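Local coordinates for protein halogenase PltM (Pseudomonas fluorescens, PDB 6BZN) that halogenates phenolic compounds as a flavin-dependent enzyme, with unusual breadth in the substrates and halides it accepts, at residues A40-S45 against R363-V368; K94-Q97 against A103-I106; H137-D142 against N271-I276; H417-S422 against E497-H502. One frame throughout, in Å; residues are numbered along the deposited sequence.

Contact 1. Residues A40-S45 against R363-V368; sequences AVLAKS and RLAPKV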
loop_
_atom_site.group_PDB
_atom_site.type_symbol
_atom_site.label_atom_id
_atom_site.label_comp_id
_atom_site.label_asym_id
_atom_site.label_seq_id
_atom_site.Cartn_x
_atom_site.Cartn_y
_atom_site.Cartn_z
ATOM N N ALA A 40 -4.275 11.119 -15.929
ATOM C CA ALA A 40 -5.630 11.602 -16.021
ATOM C C ALA A 40 -5.770 12.994 -15.418
ATOM O O ALA A 40 -6.339 13.879 -16.046
ATOM C CB ALA A 40 -6.583 10.645 -15.350
ATOM N N VAL A 41 -5.250 13.192 -14.212
ATOM C CA VAL A 41 -5.428 14.475 -13.520
ATOM C C VAL A 41 -4.681 15.621 -14.215
ATOM O O VAL A 41 -5.192 16.747 -14.266
ATOM C CB VAL A 41 -5.095 14.427 -11.997
ATOM C CG1 VAL A 41 -5.946 13.391 -11.282
ATOM C CG2 VAL A 41 -3.623 14.165 -11.722
ATOM N N LEU A 42 -3.503 15.325 -14.761
ATOM C CA LEU A 42 -2.733 16.311 -15.509
ATOM C C LEU A 42 -3.393 16.624 -16.858
ATOM O O LEU A 42 -3.520 17.802 -17.207
ATOM C CB LEU A 42 -1.291 15.850 -15.697
ATOM C CG LEU A 42 -0.484 15.698 -14.408
ATOM C CD1 LEU A 42 0.913 15.227 -14.738
ATOM C CD2 LEU A 42 -0.397 16.956 -13.577
ATOM N N ALA A 43 -3.849 15.598 -17.580
ATOM C CA ALA A 43 -4.520 15.810 -18.866
ATOM C C ALA A 43 -5.828 16.601 -18.674
ATOM O O ALA A 43 -6.117 17.551 -19.410
ATOM C CB ALA A 43 -4.796 14.492 -19.566
ATOM N N LYS A 44 -6.603 16.212 -17.667
ATOM C CA LYS A 44 -7.821 16.944 -17.295
ATOM C C LYS A 44 -7.561 18.437 -17.069
ATOM O O LYS A 44 -8.375 19.286 -17.474
ATOM C CB LYS A 44 -8.434 16.313 -16.048
ATOM C CG LYS A 44 -9.546 17.104 -15.368
ATOM C CD LYS A 44 -10.794 17.191 -16.220
ATOM C CE LYS A 44 -11.767 18.184 -15.596
ATOM N NZ LYS A 44 -13.166 17.779 -15.858
ATOM N N SER A 45 -6.421 18.736 -16.449
ATOM C CA SER A 45 -6.049 20.095 -16.042
ATOM C C SER A 45 -5.418 20.965 -17.144
ATOM O O SER A 45 -5.036 22.109 -16.868
ATOM C CB SER A 45 -5.062 19.991 -14.870
ATOM O OG SER A 45 -5.635 19.269 -13.799
ATOM N N ARG A 363 -0.148 15.330 -3.873
ATOM C CA ARG A 363 0.786 16.402 -3.567
ATOM C C ARG A 363 1.534 16.914 -4.800
ATOM O O ARG A 363 1.746 18.121 -4.923
ATOM C CB ARG A 363 1.805 15.937 -2.533
ATOM C CG ARG A 363 1.219 15.720 -1.154
ATOM C CD ARG A 363 2.211 15.025 -0.250
ATOM N NE ARG A 363 1.757 14.917 1.140
ATOM C CZ ARG A 363 1.923 15.848 2.088
ATOM N NH1 ARG A 363 2.509 17.012 1.830
ATOM N NH2 ARG A 363 1.492 15.608 3.323
ATOM N N LEU A 364 1.945 16.006 -5.680
ATOM C CA LEU A 364 2.761 16.360 -6.852
ATOM C C LEU A 364 1.990 17.115 -7.944
ATOM O O LEU A 364 2.515 18.071 -8.531
ATOM C CB LEU A 364 3.389 15.087 -7.451
ATOM C CG LEU A 364 4.226 15.265 -8.722
ATOM C CD1 LEU A 364 5.477 16.089 -8.468
ATOM C CD2 LEU A 364 4.556 13.893 -9.315
ATOM N N ALA A 365 0.772 16.672 -8.249
ATOM C CA ALA A 365 0.076 17.132 -9.459
ATOM C C ALA A 365 -0.153 18.655 -9.479
ATOM O O ALA A 365 0.121 19.283 -10.494
ATOM C CB ALA A 365 -1.224 16.366 -9.691
ATOM N N PRO A 366 -0.588 19.256 -8.348
ATOM C CA PRO A 366 -0.740 20.717 -8.327
ATOM C C PRO A 366 0.564 21.454 -8.564
ATOM O O PRO A 366 0.552 22.519 -9.190
ATOM C CB PRO A 366 -1.265 20.999 -6.913
ATOM C CG PRO A 366 -1.944 19.741 -6.528
ATOM C CD PRO A 366 -1.060 18.666 -7.085
ATOM N N LYS A 367 1.679 20.877 -8.108
ATOM C CA LYS A 367 2.987 21.491 -8.296
ATOM C C LYS A 367 3.451 21.391 -9.741
ATOM O O LYS A 367 4.085 22.302 -10.250
ATOM C CB LYS A 367 4.008 20.873 -7.343
ATOM C CG LYS A 367 3.609 21.040 -5.884
ATOM C CD LYS A 367 4.595 20.373 -4.956
ATOM C CE LYS A 367 4.116 20.392 -3.508
ATOM N NZ LYS A 367 4.054 21.786 -2.990
ATOM N N VAL A 368 3.162 20.273 -10.397
ATOM C CA VAL A 368 3.511 20.118 -11.814
ATOM C C VAL A 368 2.697 21.115 -12.650
ATOM O O VAL A 368 3.229 21.734 -13.577
ATOM C CB VAL A 368 3.314 18.651 -12.278
ATOM C CG1 VAL A 368 3.461 18.508 -13.790
ATOM C CG2 VAL A 368 4.331 17.765 -11.578
#

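Contact 2. Residues K94-Q97 against A103-I106; sequences KIIQ and ACGI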
loop_
_atom_site.group_PDB
_atom_site.type_symbol
_atom_site.label_atom_id
_atom_site.label_comp_id
_atom_site.label_asym_id
_atom_site.label_seq_id
_atom_site.Cartn_x
_atom_site.Cartn_y
_atom_site.Cartn_z
ATOM N N LYS A 94 -19.326 0.298 -6.156
ATOM C CA LYS A 94 -19.094 1.092 -7.352
ATOM C C LYS A 94 -18.125 0.414 -8.337
ATOM O O LYS A 94 -18.307 0.555 -9.531
ATOM C CB LYS A 94 -18.590 2.498 -7.033
ATOM C CG LYS A 94 -19.504 3.346 -6.157
ATOM C CD LYS A 94 -20.805 3.745 -6.847
ATOM C CE LYS A 94 -21.532 4.808 -6.028
ATOM N NZ LYS A 94 -23.023 4.732 -6.137
ATOM N N ILE A 95 -17.101 -0.291 -7.847
ATOM C CA ILE A 95 -16.211 -1.079 -8.736
ATOM C C ILE A 95 -16.981 -2.142 -9.513
ATOM O O ILE A 95 -16.836 -2.250 -10.733
ATOM C CB ILE A 95 -15.060 -1.750 -7.959
ATOM C CG1 ILE A 95 -14.090 -0.673 -7.470
ATOM C CG2 ILE A 95 -14.324 -2.792 -8.819
ATOM C CD1 ILE A 95 -13.096 -1.165 -6.446
ATOM N N ILE A 96 -17.807 -2.908 -8.803
ATOM C CA ILE A 96 -18.610 -3.966 -9.425
ATOM C C ILE A 96 -19.503 -3.349 -10.505
ATOM O O ILE A 96 -19.590 -3.856 -11.615
ATOM C CB ILE A 96 -19.459 -4.711 -8.352
ATOM C CG1 ILE A 96 -18.562 -5.483 -7.363
ATOM C CG2 ILE A 96 -20.506 -5.638 -8.972
ATOM C CD1 ILE A 96 -17.694 -6.560 -7.944
ATOM N N GLN A 97 -20.127 -2.222 -10.175
ATOM C CA GLN A 97 -21.085 -1.556 -11.065
ATOM C C GLN A 97 -20.455 -0.917 -12.319
ATOM O O GLN A 97 -21.018 -1.003 -13.409
ATOM C CB GLN A 97 -21.862 -0.512 -10.253
ATOM C CG GLN A 97 -22.861 0.326 -11.020
ATOM C CD GLN A 97 -23.575 1.336 -10.133
ATOM O OE1 GLN A 97 -23.507 1.279 -8.895
ATOM N NE2 GLN A 97 -24.276 2.266 -10.766
ATOM N N ALA A 103 -13.930 -7.350 -10.914
ATOM C CA ALA A 103 -12.832 -6.405 -10.652
ATOM C C ALA A 103 -12.421 -6.260 -9.183
ATOM O O ALA A 103 -11.372 -5.681 -8.896
ATOM C CB ALA A 103 -13.168 -5.046 -11.251
ATOM N N CYS A 104 -13.222 -6.788 -8.262
ATOM C CA CYS A 104 -12.841 -6.763 -6.860
ATOM C C CYS A 104 -13.536 -7.802 -6.012
ATOM O O CYS A 104 -14.570 -8.378 -6.386
ATOM C CB CYS A 104 -13.077 -5.383 -6.243
ATOM S SG CYS A 104 -14.814 -4.976 -6.000
ATOM N N GLY A 105 -12.897 -8.071 -4.886
ATOM C CA GLY A 105 -13.533 -8.668 -3.738
ATOM C C GLY A 105 -13.815 -7.581 -2.708
ATOM O O GLY A 105 -13.599 -6.387 -2.949
ATOM N N ILE A 106 -14.252 -8.015 -1.540
ATOM C CA ILE A 106 -14.637 -7.110 -0.458
ATOM C C ILE A 106 -13.759 -7.315 0.767
ATOM O O ILE A 106 -13.227 -8.403 0.987
ATOM C CB ILE A 106 -16.131 -7.307 -0.112
ATOM C CG1 ILE A 106 -16.682 -6.132 0.660
ATOM C CG2 ILE A 106 -16.380 -8.609 0.635
ATOM C CD1 ILE A 106 -18.199 -6.104 0.683
#

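Contact 3. Residues H137-D142 against N271-I276; sequences HLFRQD and NQLCSI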
loop_
_atom_site.group_PDB
_atom_site.type_symbol
_atom_site.label_atom_id
_atom_site.label_comp_id
_atom_site.label_asym_id
_atom_site.label_seq_id
_atom_site.Cartn_x
_atom_site.Cartn_y
_atom_site.Cartn_z
ATOM N N HIS A 137 -10.850 -5.488 -2.231
ATOM C CA HIS A 137 -9.696 -6.260 -2.655
ATOM C C HIS A 137 -9.625 -6.073 -4.174
ATOM O O HIS A 137 -10.469 -6.579 -4.910
ATOM C CB HIS A 137 -9.872 -7.728 -2.345
ATOM C CG HIS A 137 -9.700 -8.062 -0.901
ATOM N ND1 HIS A 137 -10.128 -9.255 -0.366
ATOM C CD2 HIS A 137 -9.128 -7.373 0.113
ATOM C CE1 HIS A 137 -9.812 -9.293 0.916
ATOM N NE2 HIS A 137 -9.206 -8.161 1.230
ATOM N N LEU A 138 -8.616 -5.332 -4.612
ATOM C CA LEU A 138 -8.506 -4.865 -5.992
ATOM C C LEU A 138 -7.908 -5.927 -6.890
ATOM O O LEU A 138 -6.782 -6.369 -6.653
ATOM C CB LEU A 138 -7.634 -3.614 -6.031
ATOM C CG LEU A 138 -8.079 -2.413 -5.203
ATOM C CD1 LEU A 138 -6.964 -1.403 -5.138
ATOM C CD2 LEU A 138 -9.324 -1.772 -5.791
ATOM N N PHE A 139 -8.655 -6.347 -7.915
ATOM C CA PHE A 139 -8.152 -7.268 -8.920
ATOM C C PHE A 139 -7.458 -6.384 -9.931
ATOM O O PHE A 139 -8.091 -5.808 -10.818
ATOM C CB PHE A 139 -9.302 -8.089 -9.526
ATOM C CG PHE A 139 -8.871 -9.210 -10.436
ATOM C CD1 PHE A 139 -7.928 -10.151 -10.025
ATOM C CD2 PHE A 139 -9.461 -9.370 -11.698
ATOM C CE1 PHE A 139 -7.561 -11.206 -10.853
ATOM C CE2 PHE A 139 -9.088 -10.430 -12.528
ATOM C CZ PHE A 139 -8.144 -11.345 -12.100
ATOM N N ARG A 140 -6.146 -6.247 -9.769
ATOM C CA ARG A 140 -5.421 -5.138 -10.401
ATOM C C ARG A 140 -5.424 -5.153 -11.930
ATOM O O ARG A 140 -5.470 -4.089 -12.558
ATOM C CB ARG A 140 -3.999 -5.062 -9.855
ATOM C CG ARG A 140 -3.925 -4.659 -8.383
ATOM C CD ARG A 140 -4.295 -3.200 -8.134
ATOM N NE ARG A 140 -3.371 -2.345 -8.881
ATOM C CZ ARG A 140 -2.157 -1.985 -8.470
ATOM N NH1 ARG A 140 -1.716 -2.283 -7.258
ATOM N NH2 ARG A 140 -1.394 -1.265 -9.283
ATOM N N GLN A 141 -5.429 -6.333 -12.548
ATOM C CA GLN A 141 -5.567 -6.355 -14.008
ATOM C C GLN A 141 -6.757 -5.547 -14.516
ATOM O O GLN A 141 -6.669 -4.900 -15.547
ATOM C CB GLN A 141 -5.610 -7.779 -14.569
ATOM C CG GLN A 141 -6.758 -8.653 -14.102
ATOM C CD GLN A 141 -6.943 -9.862 -15.000
ATOM O OE1 GLN A 141 -6.217 -10.843 -14.889
ATOM N NE2 GLN A 141 -7.934 -9.792 -15.904
ATOM N N ASP A 142 -7.882 -5.597 -13.811
ATOM C CA ASP A 142 -9.096 -4.914 -14.272
ATOM C C ASP A 142 -9.146 -3.483 -13.775
ATOM O O ASP A 142 -9.536 -2.580 -14.511
ATOM C CB ASP A 142 -10.344 -5.669 -13.839
ATOM C CG ASP A 142 -10.541 -6.999 -14.596
ATOM O OD1 ASP A 142 -9.851 -7.277 -15.612
ATOM O OD2 ASP A 142 -11.413 -7.782 -14.141
ATOM N N ASN A 271 -15.484 -12.982 -9.726
ATOM C CA ASN A 271 -14.113 -13.466 -9.774
ATOM C C ASN A 271 -14.017 -14.721 -8.917
ATOM O O ASN A 271 -14.574 -14.747 -7.829
ATOM C CB ASN A 271 -13.162 -12.378 -9.274
ATOM C CG ASN A 271 -11.719 -12.639 -9.658
ATOM O OD1 ASN A 271 -11.221 -13.756 -9.550
ATOM N ND2 ASN A 271 -11.032 -11.605 -10.084
ATOM N N GLN A 272 -13.353 -15.765 -9.411
ATOM C CA GLN A 272 -13.195 -17.027 -8.667
ATOM C C GLN A 272 -11.904 -17.122 -7.857
ATOM O O GLN A 272 -11.723 -18.057 -7.070
ATOM C CB GLN A 272 -13.231 -18.207 -9.632
ATOM C CG GLN A 272 -14.534 -18.334 -10.406
ATOM C CD GLN A 272 -14.468 -19.485 -11.395
ATOM O OE1 GLN A 272 -14.223 -20.620 -11.001
ATOM N NE2 GLN A 272 -14.655 -19.195 -12.683
ATOM N N LEU A 273 -11.008 -16.165 -8.040
ATOM C CA LEU A 273 -9.663 -16.287 -7.528
ATOM C C LEU A 273 -9.513 -15.716 -6.141
ATOM O O LEU A 273 -10.313 -14.887 -5.684
ATOM C CB LEU A 273 -8.682 -15.581 -8.467
ATOM C CG LEU A 273 -8.650 -16.115 -9.907
ATOM C CD1 LEU A 273 -7.847 -15.156 -10.781
ATOM C CD2 LEU A 273 -8.071 -17.531 -9.929
ATOM N N CYS A 274 -8.428 -16.141 -5.518
ATOM C CA CYS A 274 -7.960 -15.634 -4.264
ATOM C C CYS A 274 -6.460 -15.365 -4.361
ATOM O O CYS A 274 -5.674 -16.206 -4.823
ATOM C CB CYS A 274 -8.278 -16.652 -3.175
ATOM S SG CYS A 274 -7.786 -16.185 -1.502
ATOM N N SER A 275 -6.056 -14.180 -3.921
ATOM C CA SER A 275 -4.645 -13.831 -3.922
ATOM C C SER A 275 -3.967 -14.406 -2.694
ATOM O O SER A 275 -4.509 -14.321 -1.583
ATOM C CB SER A 275 -4.479 -12.317 -3.987
ATOM O OG SER A 275 -3.113 -11.970 -3.989
ATOM N N ILE A 276 -2.788 -14.988 -2.904
ATOM C CA ILE A 276 -2.013 -15.629 -1.852
ATOM C C ILE A 276 -0.571 -15.134 -1.971
ATOM O O ILE A 276 0.031 -15.213 -3.049
ATOM C CB ILE A 276 -2.030 -17.178 -1.979
ATOM C CG1 ILE A 276 -3.470 -17.734 -1.969
ATOM C CG2 ILE A 276 -1.178 -17.816 -0.888
ATOM C CD1 ILE A 276 -4.287 -17.525 -0.701
#

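Contact 4. Residues H417-S422 against E497-H502; sequences HRVWLS and ELIKEH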
loop_
_atom_site.group_PDB
_atom_site.type_symbol
_atom_site.label_atom_id
_atom_site.label_comp_id
_atom_site.label_asym_id
_atom_site.label_seq_id
_atom_site.Cartn_x
_atom_site.Cartn_y
_atom_site.Cartn_z
ATOM N N HIS A 417 -0.571 -4.387 17.742
ATOM C CA HIS A 417 -1.447 -3.981 16.633
ATOM C C HIS A 417 -2.235 -2.708 16.940
ATOM O O HIS A 417 -2.582 -1.980 16.027
ATOM C CB HIS A 417 -2.334 -5.128 16.124
ATOM C CG HIS A 417 -3.745 -5.118 16.624
ATOM N ND1 HIS A 417 -4.090 -5.536 17.892
ATOM C CD2 HIS A 417 -4.908 -4.808 16.003
ATOM C CE1 HIS A 417 -5.401 -5.457 18.040
ATOM N NE2 HIS A 417 -5.922 -5.024 16.906
ATOM N N ARG A 418 -2.452 -2.421 18.225
ATOM C CA ARG A 418 -3.125 -1.191 18.649
ATOM C C ARG A 418 -2.311 0.065 18.384
ATOM O O ARG A 418 -2.885 1.132 18.257
ATOM C CB ARG A 418 -3.500 -1.272 20.139
ATOM C CG ARG A 418 -4.491 -2.388 20.434
ATOM C CD ARG A 418 -4.101 -3.226 21.647
ATOM N NE ARG A 418 -4.894 -4.451 21.656
ATOM C CZ ARG A 418 -6.167 -4.551 22.047
ATOM N NH1 ARG A 418 -6.827 -3.503 22.554
ATOM N NH2 ARG A 418 -6.792 -5.713 21.934
ATOM N N VAL A 419 -0.986 -0.061 18.302
ATOM C CA VAL A 419 -0.112 1.062 17.913
ATOM C C VAL A 419 -0.368 1.423 16.439
ATOM O O VAL A 419 -0.652 2.582 16.109
ATOM C CB VAL A 419 1.376 0.739 18.188
ATOM C CG1 VAL A 419 2.304 1.840 17.682
ATOM C CG2 VAL A 419 1.599 0.518 19.679
ATOM N N TRP A 420 -0.338 0.426 15.568
ATOM C CA TRP A 420 -0.732 0.618 14.165
ATOM C C TRP A 420 -2.172 1.146 14.046
ATOM O O TRP A 420 -2.434 2.126 13.346
ATOM C CB TRP A 420 -0.604 -0.690 13.374
ATOM C CG TRP A 420 -1.403 -0.667 12.103
ATOM C CD1 TRP A 420 -1.093 -0.001 10.952
ATOM C CD2 TRP A 420 -2.654 -1.303 11.872
ATOM N NE1 TRP A 420 -2.082 -0.184 10.019
ATOM C CE2 TRP A 420 -3.053 -0.981 10.558
ATOM C CE3 TRP A 420 -3.488 -2.125 12.655
ATOM C CZ2 TRP A 420 -4.245 -1.446 10.003
ATOM C CZ3 TRP A 420 -4.664 -2.592 12.104
ATOM C CH2 TRP A 420 -5.040 -2.246 10.791
ATOM N N LEU A 421 -3.108 0.482 14.721
ATOM C CA LEU A 421 -4.518 0.812 14.539
ATOM C C LEU A 421 -4.834 2.245 14.935
ATOM O O LEU A 421 -5.486 2.940 14.192
ATOM C CB LEU A 421 -5.412 -0.148 15.313
ATOM C CG LEU A 421 -6.916 0.012 15.079
ATOM C CD1 LEU A 421 -7.299 -0.399 13.672
ATOM C CD2 LEU A 421 -7.695 -0.814 16.089
ATOM N N SER A 422 -4.386 2.665 16.119
ATOM C CA SER A 422 -4.646 4.010 16.601
ATOM C C SER A 422 -4.083 5.074 15.659
ATOM O O SER A 422 -4.743 6.084 15.408
ATOM C CB SER A 422 -4.130 4.213 18.038
ATOM O OG SER A 422 -2.721 4.000 18.174
ATOM N N GLU A 497 1.679 -0.050 28.628
ATOM C CA GLU A 497 1.823 1.164 29.450
ATOM C C GLU A 497 1.943 2.429 28.585
ATOM O O GLU A 497 1.342 3.465 28.903
ATOM C CB GLU A 497 2.999 1.018 30.423
ATOM C CG GLU A 497 2.807 -0.076 31.481
ATOM C CD GLU A 497 1.656 0.210 32.448
ATOM O OE1 GLU A 497 1.473 1.387 32.813
ATOM O OE2 GLU A 497 0.917 -0.736 32.827
ATOM N N LEU A 498 2.687 2.340 27.477
ATOM C CA LEU A 498 2.735 3.433 26.497
ATOM C C LEU A 498 1.349 3.763 25.924
ATOM O O LEU A 498 0.989 4.938 25.809
ATOM C CB LEU A 498 3.725 3.111 25.356
ATOM C CG LEU A 498 5.208 3.095 25.748
ATOM C CD1 LEU A 498 6.078 2.589 24.609
ATOM C CD2 LEU A 498 5.653 4.481 26.203
ATOM N N ILE A 499 0.568 2.741 25.586
ATOM C CA ILE A 499 -0.777 2.966 25.045
ATOM C C ILE A 499 -1.646 3.691 26.100
ATOM O O ILE A 499 -2.308 4.679 25.793
ATOM C CB ILE A 499 -1.438 1.655 24.555
ATOM C CG1 ILE A 499 -0.666 1.074 23.361
ATOM C CG2 ILE A 499 -2.896 1.891 24.170
ATOM C CD1 ILE A 499 -0.993 -0.368 23.034
ATOM N N LYS A 500 -1.611 3.211 27.339
ATOM C CA LYS A 500 -2.341 3.849 28.442
ATOM C C LYS A 500 -1.950 5.312 28.649
ATOM O O LYS A 500 -2.809 6.162 28.830
ATOM C CB LYS A 500 -2.159 3.029 29.727
ATOM C CG LYS A 500 -3.009 1.772 29.703
ATOM C CD LYS A 500 -2.432 0.610 30.486
ATOM C CE LYS A 500 -2.475 0.840 31.972
ATOM N NZ LYS A 500 -2.044 -0.404 32.674
ATOM N N GLU A 501 -0.655 5.587 28.589
ATOM C CA GLU A 501 -0.117 6.938 28.711
ATOM C C GLU A 501 -0.652 7.910 27.643
ATOM O O GLU A 501 -0.939 9.065 27.947
ATOM C CB GLU A 501 1.414 6.878 28.646
ATOM C CG GLU A 501 2.119 8.210 28.861
ATOM C CD GLU A 501 3.600 8.158 28.559
ATOM O OE1 GLU A 501 4.193 9.246 28.450
ATOM O OE2 GLU A 501 4.170 7.050 28.420
ATOM N N HIS A 502 -0.782 7.434 26.405
ATOM C CA HIS A 502 -1.148 8.292 25.271
ATOM C C HIS A 502 -2.622 8.279 24.912
ATOM O O HIS A 502 -3.073 9.104 24.126
ATOM C CB HIS A 502 -0.320 7.883 24.048
ATOM C CG HIS A 502 1.128 8.224 24.187
ATOM N ND1 HIS A 502 2.020 7.421 24.857
ATOM C CD2 HIS A 502 1.831 9.298 23.764
ATOM C CE1 HIS A 502 3.220 7.976 24.824
ATOM N NE2 HIS A 502 3.129 9.120 24.170
#

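Contact 1. Residues A40-S45 against R363-V368
V41 and L42 on helix 33-44 face A365 and V368 on helix 352-374; the short axes run in the same general direction, 28° apart, and approach to 10.2 Å. The CA atoms of L42 and A365 are 6.7 Å apart. A365 offers its one methyl to both V41 and L42. V41 CG2 meets A365 CB at 3.8 Å, and L42 CD2 meets A365 CB at 4.0 Å. L42 gets there by its tip: CG is anti to the carbonyl carbon (chi1 -64°) and the chain is extended beyond it. L42 CD2 also reaches V368 CG1 at 4.2 Å. Strand 188-191 of the parallel sheet lies beside both helices, with L42 on I190 and V368 on F188. F81 of helix 68-81 covers V41 and A365. A glycine-rich turn leads into helix 33-44, a pattern consistent with a Rossmann-type dinucleotide fold, and I33 and A34 at the helix start bind FAD. Its other end closes with S45 OG donating to V41 O at 2.6 Å. No hydrogen bond or charge pair crosses between the two segments, so they are joined by buried methyl contacts, which depend on shape and not on polar direction.

Contact 2. Residues K94-Q97 against A103-I106
Helix 92-98 packs I95 and I96 against A103 and C104, where the chain turns back into strand 104-107 of a two-stranded antiparallel sheet. The two segments are close in sequence, within the tryptophan halogenase family region. I95 CG2 is the central atom. It touches A103 CB at 3.5 Å and C104 SG at 3.6 Å, and so bridges the two. I96 comes in by its far end, with CD1 at 3.8 Å from C104 SG. The thiol therefore meets both isoleucines: I95 through CB and CG2, I96 through CG1 and CD1. C104 has chi1 72°, which sets SG between its own backbone N and carbonyl carbon and turns it to the helix. I95 also rests on A136 and L138 of the partner strand 134-138, and on I143 of helix 140-153. I95 thus touches residues of both strands. I96 reaches H266 in a loop. Across the two segments the sulfur meets aliphatic carbon and there is no hydrogen bond, so the helix is held to the strand by close apolar packing, with the cysteine acting as a compact apolar side chain.

Contact 3. Residues H137-D142 against N271-I276
F139 and N271 make the tight part of this contact. N271 ND2 stands 3.0 Å above the plane of the F139 ring, over its centre. The amide and ring planes are 87° apart, so the amide meets the ring face end-on through its nitrogen. An amide hydrogen could point at the pi face from there, while ND2 also bonds S102 O. F139 is turned to N271 with CG anti to its backbone N (chi1 -172°). On the opposite face lies Q141 CG, offset toward the rim, and F263 packs against the ring edge-to-face. N271 itself is held by an Asx turn: its OD1 accepts from L273 N at 2.9 Å with an N-H...O angle of 163°. The turn leads into strand 273-281 of the mixed sheet. On the other segment F139 is the N-cap residue of helix 140-153, and the next residue, R140, binds FAD. Replacing F139 by an alanine would probably leave ND2 without the ring beneath it and open a gap between the Asx turn and the helix start. The looser contacts involve partly exposed residues. L273 brings CD1 obliquely to F139 CE1 at 4.0 Å. Across the ring from L273, Q141 and D142 are also partly exposed, and Q141 NE2 donates to D142 OD1 at 3.2 Å, meeting it from above the carboxylate plane.

Contact 4. Residues H417-S422 against E497-H502
I499 CD1 is the atom that reaches across, touching R418 CB at 3.9 Å and V419 CG2 at 4.3 Å. I499 lies extended, with CG1 anti to the carbonyl carbon (chi1 -65°), which carries the methyl out from its helix. R418 offers only the base of its side chain. Its chain bends at chi2, and the guanidinium turns away from I499. NH2 bonds N414 OD1 of its own helix; NH2 to N516 O and NH1 to Y511 O tie the C-terminal tail to helix 410-441. The contact joins two members of the helical C-terminal part of the protein, helices 410-441 and 488-502. Helix 465-483 touches both, through S474 on V419 and Q473 on L498. Its Y467 OH also bonds V419 O. Further out, each segment has a carbonyl gripped twice. R418 O accepts from S422 N and from S422 OG, the latter at 2.9 Å and in the carbonyl plane. L498 O accepts from H502 N and H502 ND1, which arrive from opposite faces of its plane. H502 ND1 to L498 O is 2.9 Å, with L498 O in the imidazole plane and an N-H...O angle of 164°. H502 NE2 bonds S469 OG, so both ring nitrogens are engaged, which should hold the ring's rotation. On the exposed outer face K500 NZ makes a salt bridge to E497 OE2 at 3.0 Å.

Overall arrangement
Along the chain, contact 1 closes a long loop that contains contact 2 and then contact 3, while contact 4 follows in the C-terminal helices. Contacts 2 and 3 are neighbours, their centres 10 Å apart. Strands 104-107 and 134-138 pair between them, with probable backbone bonds from G105 N to H137 O and from F139 N to A103 O. Contact 3 extends this region to the seven-stranded mixed sheet. Contact 1 sits beside the parallel sheet, its centre 26 Å from that of contact 2. Contact 4 is 37 Å from contact 1 and 33 Å from each of the others, centre to centre. Together they sample the FAD-binding core, the adjoining sheets and the helical C-terminal part.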